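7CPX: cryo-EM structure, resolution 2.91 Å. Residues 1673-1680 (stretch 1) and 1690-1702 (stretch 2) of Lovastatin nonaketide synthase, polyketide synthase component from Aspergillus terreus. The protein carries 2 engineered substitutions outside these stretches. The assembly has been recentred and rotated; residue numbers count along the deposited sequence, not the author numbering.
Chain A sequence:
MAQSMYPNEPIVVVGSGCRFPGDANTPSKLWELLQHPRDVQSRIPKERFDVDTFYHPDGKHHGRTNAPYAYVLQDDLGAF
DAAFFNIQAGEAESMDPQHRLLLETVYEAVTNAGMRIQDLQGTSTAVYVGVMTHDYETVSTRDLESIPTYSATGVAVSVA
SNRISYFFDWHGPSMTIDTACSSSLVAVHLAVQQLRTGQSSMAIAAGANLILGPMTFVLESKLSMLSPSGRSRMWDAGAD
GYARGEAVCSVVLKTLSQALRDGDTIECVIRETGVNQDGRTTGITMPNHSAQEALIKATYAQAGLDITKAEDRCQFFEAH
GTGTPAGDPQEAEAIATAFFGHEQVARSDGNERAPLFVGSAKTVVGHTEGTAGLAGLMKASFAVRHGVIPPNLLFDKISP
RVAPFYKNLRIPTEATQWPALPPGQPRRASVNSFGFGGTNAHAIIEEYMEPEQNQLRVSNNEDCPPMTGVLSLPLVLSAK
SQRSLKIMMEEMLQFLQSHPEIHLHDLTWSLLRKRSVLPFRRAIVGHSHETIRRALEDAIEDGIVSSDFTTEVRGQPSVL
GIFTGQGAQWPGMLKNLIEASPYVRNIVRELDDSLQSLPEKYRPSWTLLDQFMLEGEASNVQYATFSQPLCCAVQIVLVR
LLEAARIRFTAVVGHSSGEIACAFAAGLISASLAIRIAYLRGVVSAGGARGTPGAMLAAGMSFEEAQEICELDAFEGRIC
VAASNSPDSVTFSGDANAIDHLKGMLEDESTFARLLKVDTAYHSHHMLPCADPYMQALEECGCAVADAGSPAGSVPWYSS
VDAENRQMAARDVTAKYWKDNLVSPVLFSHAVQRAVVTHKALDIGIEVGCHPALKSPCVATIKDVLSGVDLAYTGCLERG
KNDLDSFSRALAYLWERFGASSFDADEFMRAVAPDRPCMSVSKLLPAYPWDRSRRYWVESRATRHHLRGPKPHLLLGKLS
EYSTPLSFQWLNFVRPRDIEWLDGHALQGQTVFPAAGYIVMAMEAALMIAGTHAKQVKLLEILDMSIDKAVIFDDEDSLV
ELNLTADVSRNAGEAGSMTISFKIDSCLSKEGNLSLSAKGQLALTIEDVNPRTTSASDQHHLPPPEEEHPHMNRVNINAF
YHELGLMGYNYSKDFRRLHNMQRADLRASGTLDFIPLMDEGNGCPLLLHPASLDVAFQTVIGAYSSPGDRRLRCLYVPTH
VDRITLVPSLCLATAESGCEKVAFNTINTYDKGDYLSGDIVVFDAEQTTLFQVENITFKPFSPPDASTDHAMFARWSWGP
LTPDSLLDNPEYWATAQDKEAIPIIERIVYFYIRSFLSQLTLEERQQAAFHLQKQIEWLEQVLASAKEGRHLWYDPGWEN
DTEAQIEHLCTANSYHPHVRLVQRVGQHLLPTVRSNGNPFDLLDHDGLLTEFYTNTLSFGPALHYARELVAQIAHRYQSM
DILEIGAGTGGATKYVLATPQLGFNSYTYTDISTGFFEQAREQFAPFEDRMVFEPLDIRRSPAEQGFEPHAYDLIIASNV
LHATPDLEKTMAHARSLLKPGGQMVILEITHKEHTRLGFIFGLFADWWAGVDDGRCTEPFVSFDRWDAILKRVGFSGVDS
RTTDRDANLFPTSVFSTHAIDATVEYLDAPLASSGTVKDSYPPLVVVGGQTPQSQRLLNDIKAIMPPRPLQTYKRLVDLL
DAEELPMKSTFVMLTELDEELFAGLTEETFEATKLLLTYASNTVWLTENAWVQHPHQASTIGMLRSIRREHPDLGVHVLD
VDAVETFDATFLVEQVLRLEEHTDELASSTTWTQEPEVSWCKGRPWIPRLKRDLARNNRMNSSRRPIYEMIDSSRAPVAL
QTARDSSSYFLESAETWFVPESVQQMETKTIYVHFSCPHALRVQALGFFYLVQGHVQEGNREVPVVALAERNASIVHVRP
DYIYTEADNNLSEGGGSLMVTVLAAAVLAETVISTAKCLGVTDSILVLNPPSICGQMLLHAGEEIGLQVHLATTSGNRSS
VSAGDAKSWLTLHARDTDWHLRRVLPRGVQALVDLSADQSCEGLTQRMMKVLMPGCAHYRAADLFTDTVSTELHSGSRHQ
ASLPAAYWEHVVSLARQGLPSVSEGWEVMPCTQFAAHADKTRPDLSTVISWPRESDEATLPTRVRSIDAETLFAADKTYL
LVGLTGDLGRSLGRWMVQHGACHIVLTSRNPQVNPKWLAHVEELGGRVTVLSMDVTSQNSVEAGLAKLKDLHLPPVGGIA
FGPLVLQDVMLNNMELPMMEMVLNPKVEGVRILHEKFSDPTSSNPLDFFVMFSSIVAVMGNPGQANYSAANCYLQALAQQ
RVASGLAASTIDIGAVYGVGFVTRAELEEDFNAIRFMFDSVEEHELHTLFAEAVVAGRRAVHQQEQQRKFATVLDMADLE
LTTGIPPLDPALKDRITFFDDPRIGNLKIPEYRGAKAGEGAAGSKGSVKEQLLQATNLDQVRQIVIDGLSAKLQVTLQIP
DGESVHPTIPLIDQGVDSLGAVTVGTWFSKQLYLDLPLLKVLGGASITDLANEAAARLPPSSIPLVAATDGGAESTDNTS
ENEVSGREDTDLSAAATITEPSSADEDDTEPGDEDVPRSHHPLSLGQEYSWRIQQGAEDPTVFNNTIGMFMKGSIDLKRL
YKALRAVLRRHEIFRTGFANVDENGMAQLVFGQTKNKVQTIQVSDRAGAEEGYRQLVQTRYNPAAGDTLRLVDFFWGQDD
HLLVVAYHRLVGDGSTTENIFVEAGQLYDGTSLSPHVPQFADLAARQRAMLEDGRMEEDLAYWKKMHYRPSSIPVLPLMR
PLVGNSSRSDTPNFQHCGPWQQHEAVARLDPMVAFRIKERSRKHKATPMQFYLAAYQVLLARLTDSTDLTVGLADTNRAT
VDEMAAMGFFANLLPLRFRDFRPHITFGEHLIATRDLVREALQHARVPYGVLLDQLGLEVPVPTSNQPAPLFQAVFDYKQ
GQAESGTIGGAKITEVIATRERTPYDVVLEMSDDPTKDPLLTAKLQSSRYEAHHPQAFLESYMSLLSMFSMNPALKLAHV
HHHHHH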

# COMPACT_ATOMS: atom_id res chain seq x y z
N TYR A 1673 -81.57 46.08 -14.89
CA TYR A 1673 -80.85 47.16 -15.54
C TYR A 1673 -80.37 46.68 -16.90
O TYR A 1673 -79.82 45.58 -17.02
CB TYR A 1673 -79.66 47.63 -14.68
CG TYR A 1673 -80.07 48.07 -13.30
CD1 TYR A 1673 -80.45 49.38 -13.05
CD2 TYR A 1673 -80.07 47.18 -12.24
CE1 TYR A 1673 -80.83 49.79 -11.79
CE2 TYR A 1673 -80.45 47.58 -10.97
CZ TYR A 1673 -80.82 48.88 -10.75
OH TYR A 1673 -81.19 49.28 -9.49
N LYS A 1674 -80.57 47.52 -17.92
CA LYS A 1674 -80.20 47.12 -19.28
C LYS A 1674 -78.70 46.93 -19.42
O LYS A 1674 -78.24 45.99 -20.08
CB LYS A 1674 -80.71 48.16 -20.28
CG LYS A 1674 -82.20 48.43 -20.20
CD LYS A 1674 -83.01 47.18 -20.46
CE LYS A 1674 -84.50 47.47 -20.45
NZ LYS A 1674 -85.31 46.24 -20.67
N ARG A 1675 -77.91 47.81 -18.81
CA ARG A 1675 -76.47 47.80 -18.97
C ARG A 1675 -75.80 48.02 -17.62
O ARG A 1675 -76.41 48.54 -16.68
CB ARG A 1675 -76.01 48.89 -19.95
CG ARG A 1675 -76.63 48.77 -21.33
CD ARG A 1675 -76.45 50.05 -22.13
NE ARG A 1675 -77.11 51.18 -21.50
CZ ARG A 1675 -77.14 52.41 -22.00
NH1 ARG A 1675 -76.56 52.71 -23.15
NH2 ARG A 1675 -77.78 53.37 -21.32
N LEU A 1676 -74.54 47.60 -17.53
CA LEU A 1676 -73.78 47.81 -16.30
C LEU A 1676 -73.56 49.30 -16.04
O LEU A 1676 -73.52 49.72 -14.88
CB LEU A 1676 -72.45 47.07 -16.38
CG LEU A 1676 -71.57 47.08 -15.13
CD1 LEU A 1676 -72.35 46.59 -13.92
CD2 LEU A 1676 -70.32 46.25 -15.33
N VAL A 1677 -73.42 50.10 -17.10
CA VAL A 1677 -73.35 51.54 -16.92
C VAL A 1677 -74.63 52.06 -16.29
O VAL A 1677 -74.62 52.96 -15.45
CB VAL A 1677 -73.06 52.24 -18.27
CG1 VAL A 1677 -71.70 51.81 -18.80
CG2 VAL A 1677 -74.15 51.94 -19.28
N ASP A 1678 -75.77 51.49 -16.70
CA ASP A 1678 -77.04 51.85 -16.06
C ASP A 1678 -77.03 51.47 -14.59
O ASP A 1678 -77.58 52.19 -13.75
CB ASP A 1678 -78.20 51.17 -16.79
CG ASP A 1678 -78.25 51.53 -18.26
OD1 ASP A 1678 -77.83 52.64 -18.62
OD2 ASP A 1678 -78.72 50.69 -19.06
N LEU A 1679 -76.41 50.33 -14.25
CA LEU A 1679 -76.27 49.96 -12.85
C LEU A 1679 -75.45 51.01 -12.10
O LEU A 1679 -75.80 51.38 -10.98
CB LEU A 1679 -75.60 48.59 -12.73
CG LEU A 1679 -75.51 48.01 -11.32
CD1 LEU A 1679 -76.88 47.58 -10.83
CD2 LEU A 1679 -74.53 46.86 -11.27
N LEU A 1680 -74.37 51.49 -12.71
CA LEU A 1680 -73.62 52.58 -12.11
C LEU A 1680 -74.49 53.81 -11.91
O LEU A 1680 -74.28 54.58 -10.96
CB LEU A 1680 -72.40 52.92 -12.96
CG LEU A 1680 -71.56 54.12 -12.51
CD1 LEU A 1680 -71.09 53.94 -11.07
CD2 LEU A 1680 -70.36 54.31 -13.43
N THR A 1690 -77.80 39.47 -5.04
CA THR A 1690 -77.39 38.36 -5.89
C THR A 1690 -77.56 38.82 -7.33
O THR A 1690 -78.68 39.06 -7.79
CB THR A 1690 -78.23 37.11 -5.60
OG1 THR A 1690 -78.11 36.76 -4.22
CG2 THR A 1690 -77.75 35.95 -6.46
N PHE A 1691 -76.44 38.97 -8.03
CA PHE A 1691 -76.46 39.54 -9.37
C PHE A 1691 -76.44 38.45 -10.43
O PHE A 1691 -75.76 37.43 -10.31
CB PHE A 1691 -75.26 40.47 -9.57
CG PHE A 1691 -75.47 41.86 -9.05
CD1 PHE A 1691 -76.03 42.84 -9.85
CD2 PHE A 1691 -75.08 42.20 -7.77
CE1 PHE A 1691 -76.21 44.12 -9.38
CE2 PHE A 1691 -75.26 43.48 -7.29
CZ PHE A 1691 -75.83 44.44 -8.10
N VAL A 1692 -77.21 38.68 -11.49
CA VAL A 1692 -77.23 37.83 -12.68
C VAL A 1692 -76.90 38.73 -13.85
O VAL A 1692 -77.71 39.58 -14.24
CB VAL A 1692 -78.59 37.14 -12.88
CG1 VAL A 1692 -78.54 36.26 -14.12
CG2 VAL A 1692 -78.96 36.33 -11.65
N MET A 1693 -75.70 38.56 -14.41
CA MET A 1693 -75.14 39.51 -15.37
C MET A 1693 -75.21 38.90 -16.77
O MET A 1693 -74.49 37.94 -17.07
CB MET A 1693 -73.71 39.86 -14.99
CG MET A 1693 -73.53 40.21 -13.52
SD MET A 1693 -74.39 41.71 -13.04
CE MET A 1693 -73.47 42.93 -13.97
N LEU A 1694 -76.07 39.47 -17.61
CA LEU A 1694 -76.12 39.14 -19.03
C LEU A 1694 -75.31 40.11 -19.87
O LEU A 1694 -75.40 40.07 -21.10
CB LEU A 1694 -77.57 39.12 -19.51
CG LEU A 1694 -78.41 37.89 -19.13
CD1 LEU A 1694 -78.42 37.66 -17.63
CD2 LEU A 1694 -79.83 38.04 -19.66
N THR A 1695 -74.52 40.98 -19.23
CA THR A 1695 -73.78 42.00 -19.97
C THR A 1695 -72.82 41.37 -20.97
O THR A 1695 -72.69 41.86 -22.10
CB THR A 1695 -73.02 42.90 -19.00
OG1 THR A 1695 -72.12 42.11 -18.22
CG2 THR A 1695 -73.99 43.62 -18.07
N GLU A 1696 -72.14 40.30 -20.58
CA GLU A 1696 -71.20 39.66 -21.48
C GLU A 1696 -71.88 39.11 -22.72
O GLU A 1696 -71.27 39.08 -23.79
CB GLU A 1696 -70.45 38.54 -20.76
CG GLU A 1696 -69.98 38.92 -19.36
CD GLU A 1696 -69.38 40.30 -19.31
OE1 GLU A 1696 -68.68 40.69 -20.27
OE2 GLU A 1696 -69.62 41.01 -18.31
N LEU A 1697 -73.14 38.68 -22.60
CA LEU A 1697 -73.92 38.38 -23.80
C LEU A 1697 -74.13 39.63 -24.64
O LEU A 1697 -74.08 39.56 -25.87
CB LEU A 1697 -75.27 37.77 -23.40
CG LEU A 1697 -75.22 36.65 -22.36
CD1 LEU A 1697 -76.60 36.06 -22.14
CD2 LEU A 1697 -74.24 35.57 -22.76
N ASP A 1698 -74.35 40.76 -23.99
CA ASP A 1698 -74.38 42.06 -24.65
C ASP A 1698 -72.94 42.55 -24.81
O ASP A 1698 -71.98 41.79 -24.68
CB ASP A 1698 -75.23 43.04 -23.85
CG ASP A 1698 -76.61 42.50 -23.54
OD1 ASP A 1698 -77.12 41.68 -24.34
OD2 ASP A 1698 -77.19 42.90 -22.51
N GLU A 1699 -72.78 43.84 -25.12
CA GLU A 1699 -71.45 44.43 -25.19
C GLU A 1699 -70.66 44.11 -23.93
O GLU A 1699 -71.13 44.35 -22.81
CB GLU A 1699 -71.55 45.94 -25.39
N GLU A 1700 -69.46 43.57 -24.11
CA GLU A 1700 -68.66 43.12 -22.99
C GLU A 1700 -68.09 44.30 -22.21
O GLU A 1700 -67.91 45.40 -22.74
CB GLU A 1700 -67.53 42.21 -23.46
CG GLU A 1700 -67.98 40.91 -24.11
CD GLU A 1700 -68.47 41.11 -25.53
OE1 GLU A 1700 -68.56 42.27 -25.98
OE2 GLU A 1700 -68.78 40.09 -26.20
N LEU A 1701 -67.78 44.05 -20.94
CA LEU A 1701 -67.16 45.08 -20.12
C LEU A 1701 -65.78 45.44 -20.66
O LEU A 1701 -65.43 46.63 -20.75
CB LEU A 1701 -67.03 44.61 -18.67
CG LEU A 1701 -68.21 43.84 -18.07
CD1 LEU A 1701 -67.97 43.61 -16.58
CD2 LEU A 1701 -69.52 44.58 -18.30
N PHE A 1702 -65.00 44.44 -21.05
CA PHE A 1702 -63.62 44.65 -21.47
C PHE A 1702 -63.51 45.17 -22.90
O PHE A 1702 -62.40 45.48 -23.34
CB PHE A 1702 -62.84 43.35 -21.31
CG PHE A 1702 -62.46 43.07 -19.89
CD1 PHE A 1702 -63.42 42.73 -18.95
CD2 PHE A 1702 -61.14 43.18 -19.48
CE1 PHE A 1702 -63.07 42.49 -17.64
CE2 PHE A 1702 -60.79 42.94 -18.17
CZ PHE A 1702 -61.76 42.59 -17.25

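Apolar packing joins the start of a helix (1676-1680) to the end of a strand (1690-1693) and the loop that follows; no hydrogen bond crosses between the two stretches, and the contact buries 278 Å² in all. At its centre lies Leu-1676, in the first turn of the helix, whose CA-to-CB bond points toward stretch 2 and which gives up 74 Å², the largest share of any residue. With chi1 t and chi2 p, its two methyls reach different partners: CD1 of Leu-1676 lies 3.8 Å from CE of Met-1693, and CD2 of Leu-1676 lies 3.5 Å from CD2 of Leu-1701. Neither partner aims its CA-to-CB bond at the helix. Met-1693, m at all three chi angles, folds its flexible thioether chain so that the terminal methyl arrives, and Leu-1701 (m, t) likewise brings its end nearer. One turn along from Arg-1675, whose O accepts a hydrogen bond from N of Leu-1679 (3.0 Å), the CA-to-CB bond of Leu-1679 also points toward stretch 2. CD2 of Leu-1679 meets CE1 of Phe-1691 at 3.7 Å, approaching the ring obliquely; both side chains are apolar, which suits this buried position. Beside Leu-1676, Thr-1695 presents its methyl: CG2 of Thr-1695 is 4.1 Å from CB of Leu-1676. Its hydroxyl is used within its own stretch, OG1 of Thr-1695 donating to OE2 of Glu-1696 at 2.7 Å, so one small residue serves both an apolar contact and a polar one. At the polar edge, O of Lys-1674 lies 4.1 Å from OD2 of Asp-1698, whose carboxylate oxygens are hydrogen-bonded elsewhere in the structure. The CA-to-CB bond of Lys-1674 points away from stretch 2, in keeping with the residue's exposed position. Arg-1675, at the N-cap position, leads its side-chain end away and forms a salt bridge with Asp-1678: NH2 of Arg-1675 donates to OD1 of Asp-1678 at 2.8 Å and NE to OD2 at 3.0 Å, tying the charged pair together outside the apolar contact.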